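Putative beta-glucosidase (Bifidobacterium adolescentis, PDB 5WAB) hydrolyses beta-glucosidic linkages as a family 3 glycoside hydrolase, and probably also releases terminal arabinopyranose from the sugar chains of a ginsenoside. Local coordinates at residues L176-F181 / R212-T216; Y528-T533 / R597-L602; V584-V588 / I618-L622. One frame throughout, in Å; residues are numbered along the deposited sequence.

Contact 1: residues L176-F181 / R212-T216; sequences LREIYF and RWLLT
W213 and L214 both hold CG anti to the backbone N (chi1 173° and -175°), which carries the ends of the indole and the isobutyl group across to F181. Both meet the outer end of the phenyl: W213 CH2 comes up near the plane of the F181 ring and lies 3.7 Å from F181 CE2, while L214 CD1 approaches obliquely, 3.5 Å from F181 CZ. The two aromatic planes are inclined at 40°, neither stacked nor perpendicular, and W213 CH2 is the indole atom that comes closest. L176 CD1 touches the same atom, W213 CH2, at 4.1 Å, and L176 CB also lies over one face of the F181 ring. R177 flanks the indole with its guanidinium nearly perpendicular to it, R177 NH2 being 4.0 Å from W213 CZ2. The charge of R177 is engaged beyond the two segments, by a salt bridge from NH1 to E222 and a cation-pi contact with W630. Largely apolar packing of this kind, between helix 212-222 and the end of helix 173-180 with the residue following it, in connections that flank strand 195-198 of the parallel sheet, is typical of the outer helical layer of a TIM-barrel domain.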
loop_
_atom_site.group_PDB
_atom_site.type_symbol
_atom_site.label_atom_id
_atom_site.label_comp_id
_atom_site.label_asym_id
_atom_site.label_seq_id
_atom_site.Cartn_x
_atom_site.Cartn_y
_atom_site.Cartn_z
ATOM N N LEU A 176 -4.389 -12.853 11.238
ATOM C CA LEU A 176 -5.451 -12.303 10.399
ATOM C C LEU A 176 -5.995 -11.006 10.990
ATOM O O LEU A 176 -6.122 -9.995 10.289
ATOM C CB LEU A 176 -6.574 -13.329 10.235
ATOM C CG LEU A 176 -6.405 -14.427 9.189
ATOM C CD1 LEU A 176 -7.517 -15.425 9.325
ATOM C CD2 LEU A 176 -6.382 -13.842 7.781
ATOM N N ARG A 177 -6.304 -11.013 12.289
ATOM C CA ARG A 177 -6.933 -9.856 12.917
ATOM C C ARG A 177 -5.973 -8.677 13.047
ATOM O O ARG A 177 -6.396 -7.521 12.941
ATOM C CB ARG A 177 -7.476 -10.242 14.291
ATOM C CG ARG A 177 -8.598 -11.256 14.260
ATOM C CD ARG A 177 -9.861 -10.629 13.741
ATOM N NE ARG A 177 -10.999 -11.533 13.863
ATOM C CZ ARG A 177 -12.257 -11.172 13.639
ATOM N NH1 ARG A 177 -12.533 -9.923 13.286
ATOM N NH2 ARG A 177 -13.236 -12.056 13.779
ATOM N N GLU A 178 -4.687 -8.933 13.294
ATOM C CA GLU A 178 -3.756 -7.844 13.571
ATOM C C GLU A 178 -2.940 -7.404 12.362
ATOM O O GLU A 178 -2.495 -6.250 12.324
ATOM C CB GLU A 178 -2.794 -8.223 14.704
ATOM C CG GLU A 178 -3.458 -8.501 16.044
ATOM C CD GLU A 178 -2.459 -8.588 17.182
ATOM O OE1 GLU A 178 -1.371 -7.988 17.061
ATOM O OE2 GLU A 178 -2.751 -9.276 18.185
ATOM N N ILE A 179 -2.706 -8.283 11.383
ATOM C CA ILE A 179 -1.839 -7.978 10.243
ATOM C C ILE A 179 -2.645 -7.762 8.964
ATOM O O ILE A 179 -2.569 -6.699 8.346
ATOM C CB ILE A 179 -0.763 -9.070 10.044
ATOM C CG1 ILE A 179 0.046 -9.293 11.330
ATOM C CG2 ILE A 179 0.133 -8.709 8.870
ATOM C CD1 ILE A 179 0.795 -8.076 11.830
ATOM N N TYR A 180 -3.415 -8.763 8.545
ATOM C CA TYR A 180 -3.985 -8.758 7.202
ATOM C C TYR A 180 -5.373 -8.140 7.127
ATOM O O TYR A 180 -5.818 -7.797 6.024
ATOM C CB TYR A 180 -4.011 -10.195 6.661
ATOM C CG TYR A 180 -2.628 -10.807 6.697
ATOM C CD1 TYR A 180 -1.715 -10.548 5.684
ATOM C CD2 TYR A 180 -2.214 -11.591 7.771
ATOM C CE1 TYR A 180 -0.441 -11.073 5.717
ATOM C CE2 TYR A 180 -0.931 -12.127 7.813
ATOM C CZ TYR A 180 -0.049 -11.857 6.781
ATOM O OH TYR A 180 1.227 -12.370 6.799
ATOM N N PHE A 181 -6.031 -7.920 8.261
ATOM C CA PHE A 181 -7.359 -7.310 8.288
ATOM C C PHE A 181 -7.347 -5.803 8.548
ATOM O O PHE A 181 -8.120 -5.090 7.896
ATOM C CB PHE A 181 -8.245 -7.994 9.337
ATOM C CG PHE A 181 -8.839 -9.300 8.880
ATOM C CD1 PHE A 181 -8.671 -9.741 7.575
ATOM C CD2 PHE A 181 -9.538 -10.107 9.768
ATOM C CE1 PHE A 181 -9.218 -10.947 7.154
ATOM C CE2 PHE A 181 -10.079 -11.317 9.356
ATOM C CZ PHE A 181 -9.919 -11.735 8.049
ATOM N N ARG A 212 -17.979 -17.420 3.748
ATOM C CA ARG A 212 -19.048 -16.654 4.382
ATOM C C ARG A 212 -18.554 -15.945 5.637
ATOM O O ARG A 212 -18.973 -14.817 5.927
ATOM C CB ARG A 212 -20.229 -17.565 4.720
ATOM C CG ARG A 212 -21.377 -16.832 5.380
ATOM C CD ARG A 212 -22.617 -17.694 5.444
ATOM N NE ARG A 212 -23.685 -17.031 6.180
ATOM C CZ ARG A 212 -24.529 -16.149 5.643
ATOM N NH1 ARG A 212 -24.430 -15.821 4.359
ATOM N NH2 ARG A 212 -25.478 -15.595 6.389
ATOM N N TRP A 213 -17.673 -16.593 6.400
ATOM C CA TRP A 213 -17.089 -15.934 7.559
ATOM C C TRP A 213 -16.388 -14.647 7.155
ATOM O O TRP A 213 -16.549 -13.608 7.806
ATOM C CB TRP A 213 -16.119 -16.877 8.269
ATOM C CG TRP A 213 -15.363 -16.222 9.377
ATOM C CD1 TRP A 213 -15.826 -15.950 10.631
ATOM C CD2 TRP A 213 -14.008 -15.760 9.340
ATOM N NE1 TRP A 213 -14.844 -15.347 11.376
ATOM C CE2 TRP A 213 -13.716 -15.223 10.607
ATOM C CE3 TRP A 213 -13.013 -15.752 8.359
ATOM C CZ2 TRP A 213 -12.469 -14.681 10.918
ATOM C CZ3 TRP A 213 -11.777 -15.215 8.670
ATOM C CH2 TRP A 213 -11.518 -14.683 9.936
ATOM N N LEU A 214 -15.625 -14.693 6.067
ATOM C CA LEU A 214 -14.885 -13.515 5.636
ATOM C C LEU A 214 -15.829 -12.445 5.100
ATOM O O LEU A 214 -15.822 -11.302 5.575
ATOM C CB LEU A 214 -13.852 -13.921 4.580
ATOM C CG LEU A 214 -12.892 -12.837 4.093
ATOM C CD1 LEU A 214 -11.937 -12.441 5.215
ATOM C CD2 LEU A 214 -12.121 -13.318 2.868
ATOM N N LEU A 215 -16.674 -12.807 4.129
ATOM C CA LEU A 215 -17.481 -11.832 3.403
ATOM C C LEU A 215 -18.720 -11.378 4.168
ATOM O O LEU A 215 -19.285 -10.331 3.831
ATOM C CB LEU A 215 -17.907 -12.407 2.053
ATOM C CG LEU A 215 -16.822 -12.866 1.074
ATOM C CD1 LEU A 215 -17.444 -13.278 -0.264
ATOM C CD2 LEU A 215 -15.784 -11.772 0.873
ATOM N N THR A 216 -19.166 -12.131 5.175
ATOM C CA THR A 216 -20.397 -11.791 5.878
ATOM C C THR A 216 -20.170 -11.627 7.372
ATOM O O THR A 216 -20.464 -10.557 7.912
ATOM C CB THR A 216 -21.475 -12.854 5.611
ATOM O OG1 THR A 216 -21.719 -12.946 4.204
ATOM C CG2 THR A 216 -22.784 -12.479 6.317
#

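Contact 2: residues Y528-T533 / R597-L602; sequences YRYYDT and RPKHEL
Bonds to carboxylates come first: R529 to E601, and H600 to D532. R529, extended from CG to NE, crosses E601 at about a right angle and sets NH2 2.9 Å from E601 OE1, a salt bridge that meets the oxygen from above the carboxylate plane; R529 NH1 forms a second salt bridge, with D128. H600 NE2 donates to D532 OD2 over 2.7 Å, in the imidazole plane but on the anti side and tilted out of the carboxylate plane; the other oxygen of D532 holds R653. H600 ND1 is bonded to E647, so both ring nitrogens are used and the imidazole cannot easily turn. Neutral hydroxyls take the backbone: L602 N gives a straight bond (167°) to Y528 OH, 3.0 Å away, and K599 N reaches T533 OG1 at 2.8 Å, while that hydroxyl donates to R529 O. Y528 OH is also hydrogen-bonded to D128, the carboxylate that R529 NH1 engages. Apolar contact comes from P598, whose CG rests 3.7 Å from R529 CB. A leucine at R529 might still touch the proline, but would probably leave E601 and D128 without their shared cation. Segment 597-602 runs into the Fn3-like sheet beside strand 580-590, while segment 528-533 of the C-terminal domain and helices 129-144 and 173-180 of the N-terminal domain lie against it.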
loop_
_atom_site.group_PDB
_atom_site.type_symbol
_atom_site.label_atom_id
_atom_site.label_comp_id
_atom_site.label_asym_id
_atom_site.label_seq_id
_atom_site.Cartn_x
_atom_site.Cartn_y
_atom_site.Cartn_z
ATOM N N TYR A 528 9.270 -5.305 10.103
ATOM C CA TYR A 528 9.964 -4.708 11.240
ATOM C C TYR A 528 9.423 -5.208 12.571
ATOM O O TYR A 528 10.136 -5.142 13.579
ATOM C CB TYR A 528 9.867 -3.180 11.194
ATOM C CG TYR A 528 8.524 -2.650 11.622
ATOM C CD1 TYR A 528 7.456 -2.624 10.738
ATOM C CD2 TYR A 528 8.321 -2.175 12.913
ATOM C CE1 TYR A 528 6.219 -2.142 11.125
ATOM C CE2 TYR A 528 7.084 -1.690 13.310
ATOM C CZ TYR A 528 6.037 -1.680 12.411
ATOM O OH TYR A 528 4.804 -1.202 12.791
ATOM N N ARG A 529 8.193 -5.724 12.595
ATOM C CA ARG A 529 7.677 -6.318 13.821
ATOM C C ARG A 529 8.578 -7.442 14.310
ATOM O O ARG A 529 8.727 -7.636 15.520
ATOM C CB ARG A 529 6.259 -6.835 13.590
ATOM C CG ARG A 529 5.217 -5.754 13.551
ATOM C CD ARG A 529 3.868 -6.291 13.081
ATOM N NE ARG A 529 2.783 -5.383 13.425
ATOM C CZ ARG A 529 2.487 -4.280 12.745
ATOM N NH1 ARG A 529 3.194 -3.938 11.678
ATOM N NH2 ARG A 529 1.482 -3.513 13.137
ATOM N N TYR A 530 9.194 -8.180 13.388
ATOM C CA TYR A 530 10.155 -9.205 13.774
ATOM C C TYR A 530 11.536 -8.601 14.019
ATOM O O TYR A 530 12.201 -8.929 15.008
ATOM C CB TYR A 530 10.237 -10.287 12.695
ATOM C CG TYR A 530 11.380 -11.247 12.909
ATOM C CD1 TYR A 530 11.267 -12.296 13.809
ATOM C CD2 TYR A 530 12.588 -11.087 12.240
ATOM C CE1 TYR A 530 12.312 -13.174 14.021
ATOM C CE2 TYR A 530 13.644 -11.957 12.454
ATOM C CZ TYR A 530 13.497 -12.995 13.342
ATOM O OH TYR A 530 14.538 -13.865 13.553
ATOM N N TYR A 531 11.989 -7.729 13.110
ATOM C CA TYR A 531 13.346 -7.197 13.197
ATOM C C TYR A 531 13.555 -6.421 14.490
ATOM O O TYR A 531 14.572 -6.596 15.170
ATOM C CB TYR A 531 13.630 -6.298 11.993
ATOM C CG TYR A 531 13.698 -7.015 10.660
ATOM C CD1 TYR A 531 14.557 -8.095 10.457
ATOM C CD2 TYR A 531 12.876 -6.627 9.609
ATOM C CE1 TYR A 531 14.605 -8.748 9.231
ATOM C CE2 TYR A 531 12.913 -7.272 8.393
ATOM C CZ TYR A 531 13.775 -8.327 8.206
ATOM O OH TYR A 531 13.786 -8.951 6.981
ATOM N N ASP A 532 12.595 -5.574 14.857
ATOM C CA ASP A 532 12.756 -4.731 16.034
ATOM C C ASP A 532 12.578 -5.502 17.334
ATOM O O ASP A 532 12.987 -5.016 18.391
ATOM C CB ASP A 532 11.777 -3.557 15.970
ATOM C CG ASP A 532 11.986 -2.686 14.729
ATOM O OD1 ASP A 532 12.969 -2.910 13.983
ATOM O OD2 ASP A 532 11.160 -1.782 14.496
ATOM N N THR A 533 11.976 -6.684 17.285
ATOM C CA THR A 533 11.765 -7.479 18.486
ATOM C C THR A 533 12.948 -8.378 18.812
ATOM O O THR A 533 13.247 -8.593 19.994
ATOM C CB THR A 533 10.503 -8.326 18.326
ATOM O OG1 THR A 533 9.415 -7.470 17.957
ATOM C CG2 THR A 533 10.169 -9.056 19.622
ATOM N N ARG A 597 4.123 -10.349 21.457
ATOM C CA ARG A 597 3.877 -9.092 20.771
ATOM C C ARG A 597 5.192 -8.501 20.284
ATOM O O ARG A 597 6.230 -8.662 20.938
ATOM C CB ARG A 597 3.166 -8.081 21.685
ATOM C CG ARG A 597 1.891 -8.608 22.330
ATOM C CD ARG A 597 1.025 -7.466 22.820
ATOM N NE ARG A 597 0.604 -6.619 21.710
ATOM C CZ ARG A 597 -0.040 -5.470 21.854
ATOM N NH1 ARG A 597 -0.335 -5.028 23.068
ATOM N NH2 ARG A 597 -0.381 -4.761 20.787
ATOM N N PRO A 598 5.179 -7.830 19.132
ATOM C CA PRO A 598 6.371 -7.100 18.683
ATOM C C PRO A 598 6.771 -6.032 19.688
ATOM O O PRO A 598 5.950 -5.530 20.459
ATOM C CB PRO A 598 5.925 -6.468 17.360
ATOM C CG PRO A 598 4.758 -7.301 16.917
ATOM C CD PRO A 598 4.073 -7.740 18.165
ATOM N N LYS A 599 8.057 -5.666 19.662
ATOM C CA LYS A 599 8.536 -4.680 20.624
ATOM C C LYS A 599 7.764 -3.374 20.496
ATOM O O LYS A 599 7.394 -2.763 21.504
ATOM C CB LYS A 599 10.035 -4.431 20.457
ATOM C CG LYS A 599 10.633 -3.662 21.630
ATOM C CD LYS A 599 12.150 -3.720 21.642
ATOM C CE LYS A 599 12.742 -2.759 20.618
ATOM N NZ LYS A 599 14.228 -2.818 20.573
ATOM N N HIS A 600 7.502 -2.928 19.267
ATOM C CA HIS A 600 6.637 -1.774 19.079
ATOM C C HIS A 600 5.914 -1.893 17.743
ATOM O O HIS A 600 6.324 -2.645 16.857
ATOM C CB HIS A 600 7.422 -0.454 19.169
ATOM C CG HIS A 600 8.540 -0.336 18.183
ATOM N ND1 HIS A 600 9.217 0.845 17.970
ATOM C CD2 HIS A 600 9.090 -1.241 17.340
ATOM C CE1 HIS A 600 10.139 0.661 17.044
ATOM N NE2 HIS A 600 10.084 -0.597 16.645
ATOM N N GLU A 601 4.824 -1.132 17.614
ATOM C CA GLU A 601 4.004 -1.095 16.410
ATOM C C GLU A 601 3.603 0.342 16.116
ATOM O O GLU A 601 3.326 1.114 17.038
ATOM C CB GLU A 601 2.752 -1.970 16.557
ATOM C CG GLU A 601 3.033 -3.462 16.687
ATOM C CD GLU A 601 1.764 -4.298 16.694
ATOM O OE1 GLU A 601 0.813 -3.928 15.971
ATOM O OE2 GLU A 601 1.730 -5.333 17.401
ATOM N N LEU A 602 3.584 0.700 14.832
ATOM C CA LEU A 602 3.190 2.048 14.439
ATOM C C LEU A 602 1.714 2.283 14.739
ATOM O O LEU A 602 0.853 1.515 14.298
ATOM C CB LEU A 602 3.459 2.267 12.951
ATOM C CG LEU A 602 3.065 3.663 12.471
ATOM C CD1 LEU A 602 4.132 4.675 12.870
ATOM C CD2 LEU A 602 2.831 3.673 10.986
#

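Contact 3: residues V584-V588 / I618-L622; sequences VQVYV and ITFDL
V586 and F620 form the tight centre of this contact. One methyl, V586 CG2, sits almost exactly on the axis of the F620 ring, 3.4 Å from its centroid and 7° off the normal, and so touches all six ring carbons at once: a CH-pi contact of nearly ideal placing. With CG beside the backbone N, the F620 ring is placed within reach of the valine, and chi2 of -93° turns its face to V586. Close fitting continues toward the start of both strands. V584 divides its two methyls between neighbours, CG2 lying 3.6 Å from I618 CD1 and CG1 3.8 Å from F620 CZ, off the ring's axis.

Toward the other end the fit is slacker. L622 comes between two valines without pressing on either: its CD2 is 4.3 Å from V586 CG1, and its CD1 is equally far from V588 CG2. On the outer side of strand 615-622, T619 and D621 face solvent, in the alternation expected of a strand with one face toward the sandwich interior. Strand 580-590 alternates too, but its outward residues are buried: Y587 OH donates to Q585 OE1 at 2.7 Å, and Q585 NE2 is bonded to G543 O.

The strands belong to opposing sheets of the Fn3-like beta-sandwich; the axes of segments 584-588 and 618-622 come within 9.3 Å and cross at -27°, a distance that side chains fill. V646, from strand 642-648, touches both V586 and L622. With methyls and one phenyl face meeting, and no polar bond between the two segments, cohesion here probably rests mainly on dispersion and the exclusion of water, with the fit of shapes more than polar bonding setting the match.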
loop_
_atom_site.group_PDB
_atom_site.type_symbol
_atom_site.label_atom_id
_atom_site.label_comp_id
_atom_site.label_asym_id
_atom_site.label_seq_id
_atom_site.Cartn_x
_atom_site.Cartn_y
_atom_site.Cartn_z
ATOM N N VAL A 584 6.581 12.824 11.523
ATOM C CA VAL A 584 6.713 12.345 12.893
ATOM C C VAL A 584 5.909 11.063 13.043
ATOM O O VAL A 584 4.781 10.958 12.549
ATOM C CB VAL A 584 6.245 13.420 13.890
ATOM C CG1 VAL A 584 6.345 12.909 15.322
ATOM C CG2 VAL A 584 7.056 14.696 13.714
ATOM N N GLN A 585 6.488 10.082 13.731
ATOM C CA GLN A 585 5.906 8.755 13.851
ATOM C C GLN A 585 5.761 8.392 15.321
ATOM O O GLN A 585 6.640 8.691 16.133
ATOM C CB GLN A 585 6.769 7.708 13.116
ATOM C CG GLN A 585 7.132 8.132 11.692
ATOM C CD GLN A 585 8.188 7.259 11.039
ATOM O OE1 GLN A 585 8.363 6.094 11.395
ATOM N NE2 GLN A 585 8.894 7.824 10.065
ATOM N N VAL A 586 4.645 7.751 15.656
ATOM C CA VAL A 586 4.349 7.332 17.021
ATOM C C VAL A 586 4.240 5.816 17.036
ATOM O O VAL A 586 3.488 5.234 16.244
ATOM C CB VAL A 586 3.057 7.977 17.556
ATOM C CG1 VAL A 586 2.705 7.405 18.926
ATOM C CG2 VAL A 586 3.205 9.488 17.625
ATOM N N TYR A 587 5.007 5.180 17.918
ATOM C CA TYR A 587 4.968 3.742 18.129
ATOM C C TYR A 587 4.516 3.444 19.551
ATOM O O TYR A 587 4.729 4.246 20.464
ATOM C CB TYR A 587 6.345 3.109 17.869
ATOM C CG TYR A 587 6.826 3.254 16.443
ATOM C CD1 TYR A 587 7.413 4.430 16.002
ATOM C CD2 TYR A 587 6.707 2.206 15.543
ATOM C CE1 TYR A 587 7.848 4.564 14.703
ATOM C CE2 TYR A 587 7.140 2.332 14.245
ATOM C CZ TYR A 587 7.709 3.513 13.829
ATOM O OH TYR A 587 8.140 3.636 12.531
ATOM N N VAL A 588 3.873 2.296 19.739
ATOM C CA VAL A 588 3.472 1.839 21.064
ATOM C C VAL A 588 4.300 0.611 21.403
ATOM O O VAL A 588 4.247 -0.397 20.688
ATOM C CB VAL A 588 1.968 1.536 21.141
ATOM C CG1 VAL A 588 1.648 0.778 22.420
ATOM C CG2 VAL A 588 1.169 2.833 21.080
ATOM N N ILE A 618 2.018 19.296 17.112
ATOM C CA ILE A 618 1.192 18.249 16.532
ATOM C C ILE A 618 0.737 17.324 17.649
ATOM O O ILE A 618 1.444 17.125 18.642
ATOM C CB ILE A 618 1.931 17.451 15.442
ATOM C CG1 ILE A 618 3.309 17.031 15.920
ATOM C CG2 ILE A 618 2.076 18.293 14.181
ATOM C CD1 ILE A 618 4.020 16.113 14.964
ATOM N N THR A 619 -0.451 16.748 17.478
ATOM C CA THR A 619 -1.029 15.867 18.480
ATOM C C THR A 619 -1.424 14.537 17.856
ATOM O O THR A 619 -1.728 14.455 16.662
ATOM C CB THR A 619 -2.260 16.491 19.169
ATOM O OG1 THR A 619 -3.262 16.775 18.190
ATOM C CG2 THR A 619 -1.882 17.776 19.895
ATOM N N PHE A 620 -1.433 13.496 18.688
ATOM C CA PHE A 620 -1.835 12.158 18.281
ATOM C C PHE A 620 -2.828 11.616 19.297
ATOM O O PHE A 620 -2.571 11.664 20.502
ATOM C CB PHE A 620 -0.628 11.212 18.188
ATOM C CG PHE A 620 0.478 11.695 17.275
ATOM C CD1 PHE A 620 0.522 11.307 15.945
ATOM C CD2 PHE A 620 1.490 12.510 17.760
ATOM C CE1 PHE A 620 1.543 11.740 15.113
ATOM C CE2 PHE A 620 2.513 12.941 16.934
ATOM C CZ PHE A 620 2.540 12.554 15.611
ATOM N N ASP A 621 -3.963 11.120 18.810
ATOM C CA ASP A 621 -4.901 10.375 19.638
ATOM C C ASP A 621 -4.544 8.895 19.574
ATOM O O ASP A 621 -4.321 8.350 18.490
ATOM C CB ASP A 621 -6.338 10.594 19.159
ATOM C CG ASP A 621 -6.931 11.904 19.648
ATOM O OD1 ASP A 621 -6.495 12.409 20.706
ATOM O OD2 ASP A 621 -7.841 12.430 18.974
ATOM N N LEU A 622 -4.489 8.249 20.734
ATOM C CA LEU A 622 -4.213 6.817 20.836
ATOM C C LEU A 622 -5.429 6.162 21.478
ATOM O O LEU A 622 -5.576 6.186 22.703
ATOM C CB LEU A 622 -2.945 6.554 21.644
ATOM C CG LEU A 622 -1.626 7.033 21.034
ATOM C CD1 LEU A 622 -0.440 6.743 21.957
ATOM C CD2 LEU A 622 -1.419 6.384 19.671
#

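In the fold
The three contacts run outward from the barrel to the Fn3-like sandwich. Contacts 1 and 2 have centres 22 Å apart yet touch: I179 CD1 packs 3.7 Å from R529 NE, and the acidic E178 OE1 and E601 OE2 come within 4.1 Å, where the arginine's charge probably eases the repulsion. Contacts 2 and 3, centres 16 Å apart, meet in one sheet, where segments 597-602 and 584-588 are neighbours, with E601 O and V588 N at 3.0 Å, a probable hydrogen bond. Contacts 1 and 3 stay apart, their nearest atoms about 10 Å from each other. GH3 active sites generally lie at the barrel mouth, near the junction with the following domain; here contact 2 joins domains, while contacts 1 and 3 are packing within barrel and sandwich.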